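PDB 4S3J: cortical-lytic enzyme from Bacillus cereus, which acts as an N-acetylglucosaminidase that helps break down partially degraded spore cortex peptidoglycan during germination, probably recognising its muramic acid delta-lactam residues. Local coordinates for residues Ala128-Pro131 / Phe132-Tyr135; Arg419-Val422 / Glu423-Ile427; Ser389-Ser392 / Lys393-Leu396; Asn160-Gln164 / Gly165-Pro169; Asn395-Glu399 / Gln400-Gly404. All coordinates share one frame; numbering follows the deposited sequence.

Interaction 1: residues Ala128-Pro131 / Phe132-Tyr135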
loop_
_atom_site.group_PDB
_atom_site.type_symbol
_atom_site.label_atom_id
_atom_site.label_comp_id
_atom_site.label_asym_id
_atom_site.label_seq_id
_atom_site.Cartn_x
_atom_site.Cartn_y
_atom_site.Cartn_z
ATOM N N ALA A 128 -0.654 7.491 14.487
ATOM C CA ALA A 128 -2.032 7.454 14.014
ATOM C C ALA A 128 -2.317 6.165 13.247
ATOM O O ALA A 128 -3.404 5.604 13.342
ATOM C CB ALA A 128 -2.332 8.658 13.126
ATOM N N ILE A 129 -1.319 5.687 12.511
ATOM C CA ILE A 129 -1.490 4.535 11.627
ATOM C C ILE A 129 -1.244 3.209 12.353
ATOM O O ILE A 129 -1.837 2.201 12.011
ATOM C CB ILE A 129 -0.567 4.686 10.393
ATOM C CG1 ILE A 129 -1.173 5.759 9.473
ATOM C CG2 ILE A 129 -0.395 3.363 9.646
ATOM C CD1 ILE A 129 -0.302 6.159 8.285
ATOM N N ASN A 130 -0.393 3.231 13.371
ATOM C CA ASN A 130 0.012 2.000 14.068
ATOM C C ASN A 130 -1.126 1.045 14.486
ATOM O O ASN A 130 -0.968 -0.181 14.402
ATOM C CB ASN A 130 0.832 2.356 15.316
ATOM C CG ASN A 130 1.581 1.163 15.874
ATOM O OD1 ASN A 130 2.237 0.427 15.134
ATOM N ND2 ASN A 130 1.443 0.935 17.173
ATOM N N PRO A 131 -2.260 1.577 14.968
ATOM C CA PRO A 131 -3.342 0.663 15.359
ATOM C C PRO A 131 -3.852 -0.207 14.206
ATOM O O PRO A 131 -4.364 -1.297 14.451
ATOM C CB PRO A 131 -4.442 1.613 15.836
ATOM C CG PRO A 131 -3.769 2.851 16.193
ATOM C CD PRO A 131 -2.585 2.976 15.288
ATOM N N PHE A 132 -3.669 0.262 12.973
ATOM C CA PHE A 132 -4.136 -0.435 11.779
ATOM C C PHE A 132 -3.116 -1.434 11.213
ATOM O O PHE A 132 -3.364 -2.016 10.148
ATOM C CB PHE A 132 -4.478 0.572 10.657
ATOM C CG PHE A 132 -5.512 1.598 11.016
ATOM C CD1 PHE A 132 -5.150 2.814 11.580
ATOM C CD2 PHE A 132 -6.845 1.362 10.731
ATOM C CE1 PHE A 132 -6.107 3.760 11.883
ATOM C CE2 PHE A 132 -7.805 2.307 11.035
ATOM C CZ PHE A 132 -7.432 3.506 11.614
ATOM N N LEU A 133 -1.993 -1.643 11.914
ATOM C CA LEU A 133 -0.866 -2.408 11.374
ATOM C C LEU A 133 -0.587 -3.748 12.046
ATOM O O LEU A 133 -0.594 -3.866 13.279
ATOM C CB LEU A 133 0.415 -1.594 11.478
ATOM C CG LEU A 133 0.437 -0.258 10.758
ATOM C CD1 LEU A 133 1.844 0.328 10.942
ATOM C CD2 LEU A 133 0.090 -0.406 9.296
ATOM N N THR A 134 -0.283 -4.754 11.235
ATOM C CA THR A 134 0.296 -5.980 11.767
ATOM C C THR A 134 1.792 -5.762 12.003
ATOM O O THR A 134 2.361 -6.209 13.021
ATOM C CB THR A 134 0.095 -7.183 10.815
ATOM O OG1 THR A 134 -1.279 -7.266 10.405
ATOM C CG2 THR A 134 0.517 -8.478 11.507
ATOM N N TYR A 135 2.412 -5.069 11.042
ATOM C CA TYR A 135 3.843 -4.794 11.048
ATOM C C TYR A 135 4.141 -3.330 10.746
ATOM O O TYR A 135 3.471 -2.739 9.911
ATOM C CB TYR A 135 4.554 -5.643 9.995
ATOM C CG TYR A 135 4.454 -7.132 10.164
ATOM C CD1 TYR A 135 5.353 -7.798 10.961
ATOM C CD2 TYR A 135 3.477 -7.864 9.504
ATOM C CE1 TYR A 135 5.283 -9.151 11.119
ATOM C CE2 TYR A 135 3.397 -9.231 9.649
ATOM C CZ TYR A 135 4.308 -9.865 10.462
ATOM O OH TYR A 135 4.270 -11.235 10.644
#
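A short 3-10 turn carries the chain out of helix 120-129 of the TIM barrel, and within it the carbonyls of Ile129 and Asn130 accept from the amides of Phe132 and Leu133. Each bond closes a three-residue step. Phe132 N donates to Ile129 O at 2.8 Å with an N-H...O angle of 150°, and Leu133 N donates to Asn130 O at 3.1 Å, coming from above the carbonyl plane. The Phe132 side chain folds back along the turn: CG is anti to its own carbonyl carbon (chi1 -58°), which brings one edge of the ring to the carbonyls of Ala128 and Ile129. Ring atom CD1 lies 3.4 Å from Ile129 O and CE1 lies 3.6 Å from Ala128 O, both oxygens close to the ring plane. Leu133 packs back on the helix too, its CD2 methyl 3.8 Å from the CG2 branch of Ile129. Trp418 of helix 415-424 touches both of these aliphatic side chains, while Lys429 NZ bonds to the carbonyl oxygens of Asn130 and Leu133. Strand 135-143 follows, making this an alpha-to-beta loop at the N-terminal end of the barrel strands, whereas a TIM barrel carries its catalytic residues at their C-terminal ends.

Interaction 2: residues Arg419-Val422 / Glu423-Ile427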
loop_
_atom_site.group_PDB
_atom_site.type_symbol
_atom_site.label_atom_id
_atom_site.label_comp_id
_atom_site.label_asym_id
_atom_site.label_seq_id
_atom_site.Cartn_x
_atom_site.Cartn_y
_atom_site.Cartn_z
ATOM N N ARG A 419 -9.569 3.774 7.243
ATOM C CA ARG A 419 -10.927 3.430 7.642
ATOM C C ARG A 419 -11.466 2.281 6.788
ATOM O O ARG A 419 -12.100 1.374 7.307
ATOM C CB ARG A 419 -11.849 4.643 7.555
ATOM C CG ARG A 419 -13.303 4.291 7.877
ATOM C CD ARG A 419 -13.460 3.832 9.326
ATOM N NE ARG A 419 -14.840 3.475 9.653
ATOM C CZ ARG A 419 -15.763 4.338 10.074
ATOM N NH1 ARG A 419 -15.475 5.632 10.188
ATOM N NH2 ARG A 419 -16.990 3.910 10.350
ATOM N N LEU A 420 -11.236 2.316 5.481
ATOM C CA LEU A 420 -11.731 1.249 4.624
ATOM C C LEU A 420 -11.027 -0.074 4.918
ATOM O O LEU A 420 -11.619 -1.136 4.784
ATOM C CB LEU A 420 -11.586 1.629 3.153
ATOM C CG LEU A 420 -12.579 2.688 2.669
ATOM C CD1 LEU A 420 -12.162 3.149 1.288
ATOM C CD2 LEU A 420 -13.995 2.165 2.685
ATOM N N LEU A 421 -9.755 -0.017 5.320
ATOM C CA LEU A 421 -9.036 -1.235 5.656
ATOM C C LEU A 421 -9.765 -1.983 6.777
ATOM O O LEU A 421 -9.970 -3.207 6.677
ATOM C CB LEU A 421 -7.594 -0.910 6.077
ATOM C CG LEU A 421 -6.699 -2.126 6.346
ATOM C CD1 LEU A 421 -6.376 -2.911 5.059
ATOM C CD2 LEU A 421 -5.437 -1.681 7.038
ATOM N N VAL A 422 -10.129 -1.264 7.840
ATOM C CA VAL A 422 -10.818 -1.892 8.982
ATOM C C VAL A 422 -12.285 -2.223 8.689
ATOM O O VAL A 422 -12.850 -3.138 9.314
ATOM C CB VAL A 422 -10.766 -1.018 10.265
ATOM C CG1 VAL A 422 -9.348 -0.800 10.692
ATOM C CG2 VAL A 422 -11.446 0.295 10.080
ATOM N N GLU A 423 -12.909 -1.523 7.744
ATOM C CA GLU A 423 -14.272 -1.863 7.350
ATOM C C GLU A 423 -14.291 -3.166 6.558
ATOM O O GLU A 423 -15.202 -3.984 6.696
ATOM C CB GLU A 423 -14.886 -0.750 6.504
ATOM C CG GLU A 423 -15.225 0.504 7.289
ATOM C CD GLU A 423 -16.368 0.310 8.282
ATOM O OE1 GLU A 423 -17.352 -0.402 7.963
ATOM O OE2 GLU A 423 -16.272 0.867 9.388
ATOM N N ASN A 424 -13.240 -3.383 5.777
ATOM C CA ASN A 424 -13.197 -4.522 4.859
ATOM C C ASN A 424 -12.720 -5.818 5.460
ATOM O O ASN A 424 -13.126 -6.878 5.014
ATOM C CB ASN A 424 -12.281 -4.201 3.677
ATOM C CG ASN A 424 -13.010 -3.532 2.538
ATOM O OD1 ASN A 424 -13.462 -4.190 1.605
ATOM N ND2 ASN A 424 -13.108 -2.204 2.587
ATOM N N PHE A 425 -11.822 -5.699 6.434
ATOM C CA PHE A 425 -11.054 -6.803 6.974
ATOM C C PHE A 425 -10.948 -6.767 8.482
ATOM O O PHE A 425 -11.029 -5.710 9.107
ATOM C CB PHE A 425 -9.609 -6.788 6.443
ATOM C CG PHE A 425 -9.473 -6.863 4.941
ATOM C CD1 PHE A 425 -9.740 -8.035 4.259
ATOM C CD2 PHE A 425 -9.025 -5.759 4.219
ATOM C CE1 PHE A 425 -9.592 -8.103 2.891
ATOM C CE2 PHE A 425 -8.862 -5.831 2.852
ATOM C CZ PHE A 425 -9.145 -6.994 2.189
ATOM N N THR A 426 -10.671 -7.935 9.060
ATOM C CA THR A 426 -10.173 -8.005 10.417
ATOM C C THR A 426 -8.661 -7.910 10.356
ATOM O O THR A 426 -8.031 -8.701 9.685
ATOM C CB THR A 426 -10.594 -9.311 11.093
ATOM O OG1 THR A 426 -12.022 -9.339 11.184
ATOM C CG2 THR A 426 -10.014 -9.412 12.463
ATOM N N ILE A 427 -8.085 -6.896 10.983
ATOM C CA ILE A 427 -6.635 -6.690 10.895
ATOM C C ILE A 427 -5.948 -7.538 11.961
ATOM O O ILE A 427 -6.184 -7.372 13.155
ATOM C CB ILE A 427 -6.271 -5.202 11.061
ATOM C CG1 ILE A 427 -6.945 -4.392 9.940
ATOM C CG2 ILE A 427 -4.770 -5.002 11.092
ATOM C CD1 ILE A 427 -6.859 -2.935 10.125
#
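Arg419 and Glu423, one turn apart near the end of helix 415-424, are joined by a salt bridge. The arginine reaches out side-on, with NE 3.0 Å and NH2 3.3 Å from the same carboxylate oxygen, Glu423 OE2. That oxygen lies in the guanidinium plane. The two flat groups are turned 53° apart, and both nitrogens approach from one face of the carboxylate. Bends at chi2 in both chains bring the charged ends together.

The second group of contacts is polar and closes the helix. Leu420 O is held twice by Asn424: the backbone N of Asn424 bonds at 2.9 Å, and the side-chain ND2 folds back to bond at 2.9 Å, the two donors arriving from opposite faces of the carbonyl plane. At the other end of this amide, OD1 takes bonds from Gln391 NE2 and Lys398 NZ. Beyond them, Phe425 N reaches Leu421 O only through a weak bond as the chain leaves helical geometry.

The third group is apolar. The CD1 methyl of Ile427 swings back onto the helix, 3.6 Å from Leu421 CD2 and a tight 3.3 Å from Val422 CG1. Leu421 CD1 also meets Phe425 CD2 at 4.0 Å.

Around this turn, Leu420 and Leu421 pack against Phe394 of helix 387-400, Arg419 lies on Ile3 of strand 3-7, and Ile427 belongs to a short strand running parallel to strand 104-111.

Interaction 3: residues Ser389-Ser392 / Lys393-Leu396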
loop_
_atom_site.group_PDB
_atom_site.type_symbol
_atom_site.label_atom_id
_atom_site.label_comp_id
_atom_site.label_asym_id
_atom_site.label_seq_id
_atom_site.Cartn_x
_atom_site.Cartn_y
_atom_site.Cartn_z
ATOM N N SER A 389 -10.199 3.427 -5.781
ATOM C CA SER A 389 -9.182 2.517 -6.309
ATOM C C SER A 389 -8.653 1.628 -5.185
ATOM O O SER A 389 -8.381 0.450 -5.413
ATOM C CB SER A 389 -8.032 3.271 -7.081
ATOM O OG SER A 389 -7.215 4.305 -6.441
ATOM N N ILE A 390 -8.565 2.129 -3.962
ATOM C CA ILE A 390 -8.157 1.258 -2.849
ATOM C C ILE A 390 -9.215 0.164 -2.604
ATOM O O ILE A 390 -8.877 -0.997 -2.360
ATOM C CB ILE A 390 -7.903 2.059 -1.551
ATOM C CG1 ILE A 390 -6.619 2.887 -1.704
ATOM C CG2 ILE A 390 -7.757 1.147 -0.345
ATOM C CD1 ILE A 390 -5.318 2.036 -1.777
ATOM N N GLN A 391 -10.500 0.498 -2.706
ATOM C CA GLN A 391 -11.526 -0.543 -2.599
ATOM C C GLN A 391 -11.375 -1.593 -3.705
ATOM O O GLN A 391 -11.513 -2.793 -3.440
ATOM C CB GLN A 391 -12.928 0.073 -2.611
ATOM C CG GLN A 391 -14.055 -0.929 -2.344
ATOM C CD GLN A 391 -13.952 -1.597 -0.986
ATOM O OE1 GLN A 391 -14.083 -0.948 0.054
ATOM N NE2 GLN A 391 -13.678 -2.903 -0.985
ATOM N N SER A 392 -11.053 -1.174 -4.926
ATOM C CA SER A 392 -10.788 -2.132 -5.997
ATOM C C SER A 392 -9.622 -3.041 -5.662
ATOM O O SER A 392 -9.667 -4.235 -5.953
ATOM C CB SER A 392 -10.519 -1.420 -7.305
ATOM O OG SER A 392 -11.694 -0.712 -7.698
ATOM N N LYS A 393 -8.585 -2.481 -5.062
ATOM C CA LYS A 393 -7.425 -3.271 -4.661
ATOM C C LYS A 393 -7.752 -4.249 -3.535
ATOM O O LYS A 393 -7.318 -5.407 -3.575
ATOM C CB LYS A 393 -6.291 -2.345 -4.243
ATOM C CG LYS A 393 -5.627 -1.607 -5.408
ATOM C CD LYS A 393 -4.800 -2.561 -6.249
ATOM C CE LYS A 393 -4.168 -1.895 -7.476
ATOM N NZ LYS A 393 -3.201 -0.811 -7.155
ATOM N N PHE A 394 -8.550 -3.819 -2.554
ATOM C CA PHE A 394 -8.993 -4.718 -1.485
ATOM C C PHE A 394 -9.790 -5.889 -2.087
ATOM O O PHE A 394 -9.610 -7.041 -1.673
ATOM C CB PHE A 394 -9.864 -3.983 -0.462
ATOM C CG PHE A 394 -9.118 -2.999 0.434
ATOM C CD1 PHE A 394 -7.721 -2.988 0.557
ATOM C CD2 PHE A 394 -9.848 -2.030 1.132
ATOM C CE1 PHE A 394 -7.085 -2.091 1.404
ATOM C CE2 PHE A 394 -9.216 -1.129 1.958
ATOM C CZ PHE A 394 -7.816 -1.152 2.088
ATOM N N ASN A 395 -10.683 -5.607 -3.037
ATOM C CA ASN A 395 -11.480 -6.664 -3.677
ATOM C C ASN A 395 -10.584 -7.628 -4.477
ATOM O O ASN A 395 -10.827 -8.839 -4.511
ATOM C CB ASN A 395 -12.552 -6.061 -4.569
ATOM C CG ASN A 395 -13.657 -5.381 -3.771
ATOM O OD1 ASN A 395 -13.698 -5.459 -2.532
ATOM N ND2 ASN A 395 -14.537 -4.691 -4.472
ATOM N N LEU A 396 -9.536 -7.097 -5.106
ATOM C CA LEU A 396 -8.570 -7.954 -5.797
ATOM C C LEU A 396 -7.882 -8.918 -4.817
ATOM O O LEU A 396 -7.692 -10.108 -5.126
ATOM C CB LEU A 396 -7.541 -7.101 -6.519
ATOM C CG LEU A 396 -6.381 -7.836 -7.201
ATOM C CD1 LEU A 396 -6.920 -8.758 -8.307
ATOM C CD2 LEU A 396 -5.382 -6.862 -7.773
#
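Gln391 sends CG anti to its backbone N (chi1 -173°) and then bends at chi2, which swings its amide forward along helix 387-400 to Asn395. Phe394 instead has CG anti to its carbonyl carbon (chi1 -71°), laying its ring back towards Ile390. These two pairs, each one helical turn apart, carry the contact. Gln391 NE2 donates to Asn395 OD1 at 3.0 Å; the oxygen lies in the plane of the glutamine amide, whereas the nitrogen stands above the asparagine carbonyl plane, and the bond is bent, with an N-H...O angle of 137°. NE2 also bonds to Asn424 OD1, and Asn395 ND2 to Thr69 OG1, so the amide pair belongs to a longer polar chain. The other pair is a CH-pi contact: the CG2 methyl of Ile390 sits over one face of the Phe394 ring, 3.7 Å from its centroid and displaced towards CZ, which it approaches to 3.3 Å. Phe425 meets the same ring edge-to-face. Beneath the side chains run the regular helical bonds, including Phe394 N to Ile390 O at 2.8 Å. Phe394 faces strand 404-408, while the Gln391-Asn395 side lies against helix 63-70 of the second LysM region. Such i to i+4 pairs are characteristic of an alpha helix, here one that flanks the TIM barrel.

Interaction 4: residues Asn160-Gln164 / Gly165-Pro169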
loop_
_atom_site.group_PDB
_atom_site.type_symbol
_atom_site.label_atom_id
_atom_site.label_comp_id
_atom_site.label_asym_id
_atom_site.label_seq_id
_atom_site.Cartn_x
_atom_site.Cartn_y
_atom_site.Cartn_z
ATOM N N ASN A 160 9.261 0.998 19.902
ATOM C CA ASN A 160 8.397 1.034 21.078
ATOM C C ASN A 160 6.975 1.464 20.715
ATOM O O ASN A 160 6.004 0.972 21.295
ATOM C CB ASN A 160 8.961 1.983 22.136
ATOM C CG ASN A 160 8.228 1.881 23.465
ATOM O OD1 ASN A 160 7.870 0.792 23.911
ATOM N ND2 ASN A 160 7.983 3.026 24.092
ATOM N N ILE A 161 6.849 2.377 19.758
ATOM C CA ILE A 161 5.531 2.778 19.275
ATOM C C ILE A 161 4.802 1.544 18.751
ATOM O O ILE A 161 3.631 1.312 19.053
ATOM C CB ILE A 161 5.629 3.859 18.178
ATOM C CG1 ILE A 161 6.019 5.202 18.801
ATOM C CG2 ILE A 161 4.303 4.012 17.415
ATOM C CD1 ILE A 161 6.329 6.290 17.795
ATOM N N ALA A 162 5.505 0.763 17.941
ATOM C CA ALA A 162 4.928 -0.440 17.368
ATOM C C ALA A 162 4.481 -1.414 18.457
ATOM O O ALA A 162 3.319 -1.823 18.495
ATOM C CB ALA A 162 5.923 -1.105 16.442
ATOM N N THR A 163 5.410 -1.734 19.360
ATOM C CA THR A 163 5.210 -2.753 20.384
ATOM C C THR A 163 4.044 -2.387 21.304
ATOM O O THR A 163 3.222 -3.236 21.643
ATOM C CB THR A 163 6.515 -2.935 21.194
ATOM O OG1 THR A 163 7.521 -3.460 20.323
ATOM C CG2 THR A 163 6.336 -3.880 22.394
ATOM N N GLN A 164 3.954 -1.117 21.686
ATOM C CA GLN A 164 2.870 -0.675 22.557
ATOM C C GLN A 164 1.489 -0.810 21.912
ATOM O O GLN A 164 0.479 -0.777 22.608
ATOM C CB GLN A 164 3.098 0.775 22.989
ATOM C CG GLN A 164 4.281 0.964 23.948
ATOM C CD GLN A 164 4.254 0.011 25.133
ATOM O OE1 GLN A 164 5.270 -0.602 25.471
ATOM N NE2 GLN A 164 3.094 -0.118 25.767
ATOM N N GLY A 165 1.450 -0.951 20.587
ATOM C CA GLY A 165 0.207 -1.111 19.854
ATOM C C GLY A 165 0.002 -2.514 19.311
ATOM O O GLY A 165 -0.830 -2.724 18.422
ATOM N N GLN A 166 0.778 -3.459 19.842
ATOM C CA GLN A 166 0.749 -4.862 19.440
ATOM C C GLN A 166 1.112 -5.051 17.964
ATOM O O GLN A 166 0.806 -6.080 17.354
ATOM C CB GLN A 166 -0.623 -5.468 19.739
ATOM C CG GLN A 166 -0.905 -5.570 21.222
ATOM C CD GLN A 166 -1.359 -4.253 21.831
ATOM O OE1 GLN A 166 -0.749 -3.758 22.777
ATOM N NE2 GLN A 166 -2.435 -3.688 21.299
ATOM N N THR A 167 1.799 -4.060 17.413
ATOM C CA THR A 167 2.373 -4.143 16.080
ATOM C C THR A 167 3.775 -4.723 16.193
ATOM O O THR A 167 4.505 -4.390 17.117
ATOM C CB THR A 167 2.413 -2.748 15.409
ATOM O OG1 THR A 167 1.095 -2.198 15.399
ATOM C CG2 THR A 167 2.949 -2.809 13.987
ATOM N N ILE A 168 4.131 -5.602 15.262
ATOM C CA ILE A 168 5.489 -6.159 15.192
ATOM C C ILE A 168 6.394 -5.199 14.450
ATOM O O ILE A 168 6.164 -4.966 13.274
ATOM C CB ILE A 168 5.549 -7.502 14.428
ATOM C CG1 ILE A 168 4.566 -8.529 14.989
ATOM C CG2 ILE A 168 7.001 -8.011 14.352
ATOM C CD1 ILE A 168 4.831 -8.939 16.365
ATOM N N PRO A 169 7.448 -4.658 15.104
ATOM C CA PRO A 169 8.381 -3.875 14.280
ATOM C C PRO A 169 9.290 -4.789 13.466
ATOM O O PRO A 169 9.786 -5.768 14.005
ATOM C CB PRO A 169 9.156 -3.051 15.309
ATOM C CG PRO A 169 9.114 -3.864 16.552
ATOM C CD PRO A 169 7.810 -4.625 16.533
#
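Ala162 O accepts two backbone hydrogen bonds where helix 155-164 stops: Gly165 N at 2.9 Å and Thr167 N at 2.9 Å, one from each face of its carbonyl plane. Gln166 N adds a bond to Thr163 O at 3.0 Å, again from well above the plane. Gln166 makes this possible by turning to positive phi (61°), which reverses the chain and brings the amide of Thr167 back over the last turn. The side chains close up beneath the turn. Ala162 CB lies 3.9 Å from Pro169 CB and 3.6 Å from Thr167 O, so the methyl packs on the start of the strand. Pro169 CD comes within 4.0 Å of Thr163 OG1, a hydroxyl that bonds back to Ala159 O in the helix. Thr167 sets its CB 3.3 Å from Ala162 O, while its buried hydroxyl turns to Asn130 OD1 and Leu133 O of the neighbouring turn. Met212 packs against Pro169, and Leu136 of strand 135-143 against Ala162. With the bonds from Thr167 N to Ala162 O and from Gln166 N to Thr163 O, this is a Schellman motif, with Gln166 at C-prime, leading from a barrel helix directly into strand 168-177.

Interaction 5: residues Asn395-Glu399 / Gln400-Gly404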
loop_
_atom_site.group_PDB
_atom_site.type_symbol
_atom_site.label_atom_id
_atom_site.label_comp_id
_atom_site.label_asym_id
_atom_site.label_seq_id
_atom_site.Cartn_x
_atom_site.Cartn_y
_atom_site.Cartn_z
ATOM N N ASN A 395 -10.683 -5.607 -3.037
ATOM C CA ASN A 395 -11.480 -6.664 -3.677
ATOM C C ASN A 395 -10.584 -7.628 -4.477
ATOM O O ASN A 395 -10.827 -8.839 -4.511
ATOM C CB ASN A 395 -12.552 -6.061 -4.569
ATOM C CG ASN A 395 -13.657 -5.381 -3.771
ATOM O OD1 ASN A 395 -13.698 -5.459 -2.532
ATOM N ND2 ASN A 395 -14.537 -4.691 -4.472
ATOM N N LEU A 396 -9.536 -7.097 -5.106
ATOM C CA LEU A 396 -8.570 -7.954 -5.797
ATOM C C LEU A 396 -7.882 -8.918 -4.817
ATOM O O LEU A 396 -7.692 -10.108 -5.126
ATOM C CB LEU A 396 -7.541 -7.101 -6.519
ATOM C CG LEU A 396 -6.381 -7.836 -7.201
ATOM C CD1 LEU A 396 -6.920 -8.758 -8.307
ATOM C CD2 LEU A 396 -5.382 -6.862 -7.773
ATOM N N MET A 397 -7.520 -8.412 -3.639
ATOM C CA MET A 397 -6.882 -9.236 -2.608
ATOM C C MET A 397 -7.808 -10.376 -2.222
ATOM O O MET A 397 -7.374 -11.520 -2.083
ATOM C CB MET A 397 -6.541 -8.406 -1.374
ATOM C CG MET A 397 -5.460 -7.345 -1.613
ATOM S SD MET A 397 -5.319 -6.199 -0.213
ATOM C CE MET A 397 -4.986 -7.346 1.133
ATOM N N LYS A 398 -9.079 -10.056 -2.064
ATOM C CA LYS A 398 -10.070 -11.068 -1.711
ATOM C C LYS A 398 -10.181 -12.137 -2.790
ATOM O O LYS A 398 -10.186 -13.341 -2.483
ATOM C CB LYS A 398 -11.446 -10.418 -1.479
ATOM C CG LYS A 398 -11.473 -9.444 -0.307
ATOM C CD LYS A 398 -12.797 -8.725 -0.205
ATOM C CE LYS A 398 -12.705 -7.471 0.693
ATOM N NZ LYS A 398 -14.081 -6.884 0.901
ATOM N N GLU A 399 -10.284 -11.705 -4.044
ATOM C CA GLU A 399 -10.433 -12.634 -5.153
ATOM C C GLU A 399 -9.232 -13.559 -5.254
ATOM O O GLU A 399 -9.387 -14.753 -5.491
ATOM C CB GLU A 399 -10.611 -11.883 -6.469
ATOM C CG GLU A 399 -11.899 -11.091 -6.589
ATOM C CD GLU A 399 -11.885 -10.165 -7.792
ATOM O OE1 GLU A 399 -10.796 -9.675 -8.158
ATOM O OE2 GLU A 399 -12.954 -9.914 -8.376
ATOM N N GLN A 400 -8.036 -13.001 -5.075
ATOM C CA GLN A 400 -6.794 -13.758 -5.260
ATOM C C GLN A 400 -6.392 -14.541 -4.014
ATOM O O GLN A 400 -5.544 -15.436 -4.089
ATOM C CB GLN A 400 -5.663 -12.815 -5.674
ATOM C CG GLN A 400 -5.878 -12.177 -7.025
ATOM C CD GLN A 400 -5.837 -13.192 -8.150
ATOM O OE1 GLN A 400 -5.050 -14.139 -8.114
ATOM N NE2 GLN A 400 -6.693 -13.012 -9.143
ATOM N N GLY A 401 -7.000 -14.226 -2.874
ATOM C CA GLY A 401 -6.742 -14.960 -1.649
ATOM C C GLY A 401 -5.342 -14.781 -1.069
ATOM O O GLY A 401 -4.807 -15.693 -0.450
ATOM N N ILE A 402 -4.733 -13.615 -1.251
ATOM C CA ILE A 402 -3.363 -13.424 -0.778
ATOM C C ILE A 402 -3.324 -12.976 0.692
ATOM O O ILE A 402 -4.353 -12.709 1.301
ATOM C CB ILE A 402 -2.616 -12.435 -1.650
ATOM C CG1 ILE A 402 -3.348 -11.104 -1.667
ATOM C CG2 ILE A 402 -2.491 -12.963 -3.087
ATOM C CD1 ILE A 402 -2.450 -9.977 -2.142
ATOM N N GLY A 403 -2.132 -12.948 1.275
ATOM C CA GLY A 403 -2.001 -12.738 2.702
ATOM C C GLY A 403 -2.259 -11.339 3.214
ATOM O O GLY A 403 -2.772 -11.160 4.321
ATOM N N GLY A 404 -1.878 -10.329 2.443
ATOM C CA GLY A 404 -1.942 -8.994 2.980
ATOM C C GLY A 404 -1.524 -7.904 2.028
ATOM O O GLY A 404 -1.448 -8.101 0.817
HETATM O O HOH W 1 -9.212 -11.419 -9.607
#
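The carboxylate of Glu399 and the amide of Gln400, two flat groups on adjacent residues, are linked by a water rather than by direct contact. The water donates to Glu399 OE1 at 2.8 Å and accepts from Gln400 NE2 at 3.0 Å; the other carboxylate oxygen, OE2, bonds to Tyr64 OH in the LysM helix 63-70. Both residues stand at the C-terminal end of helix 387-400 of the TIM barrel, where a glycine with positive phi ends the helix. Gln400 is still helical, its N bonding to Leu396 O at 2.9 Å, and a bend at chi2 lays its aliphatic part over the helix, where CG rests 3.8 Å from Leu396 CD1. Gly401 then takes positive phi (68°), a conformation that favours glycine, and the chain turns away. The bonds that close the turn are all weak: Gly401 N reaches Met397 O and Lys398 O, and Ile402 N reaches Met397 O at 3.5 Å. Apolar side chains meet on the way back. Ile402 carries CG1 between its backbone N and carbonyl carbon (chi1 58°), a crowded position that brings CD1 to 4.0 Å from Met397 CG, the two side chains meeting at about a right angle. Both pack on Met320 of strand 318-330, whose backbone pairs with Gly404 as strand 404-408 begins. Met397 bends at chi3 (57°), turning its methyl to the start of strand 404-408: CE touches Gly404 C at 3.6 Å and Gly404 O at the same distance.

Overall arrangement
Interaction 3 is buried throughout, whereas the other four combine buried and more exposed residues where helices meet loops or strands. Interactions 3 and 5 share helix 387-400: mid-helix pairing gives way to a glycine ending with weak closing bonds and apolar packing. Interaction 2 touches both, since Asn424 OD1 receives Gln391 NE2 and Lys398 NZ, each at 2.9 Å. It also reaches interaction 1, where Phe132 packs on Val422. Interactions 1 and 4 stand side by side, centres about 8 Å apart, and Thr134 O meets Ile168 N at 2.9 Å where strands 135-143 and 168-177 begin to pair. Interaction 2 alone includes a salt bridge; interaction 4 relies mainly on backbone bonds.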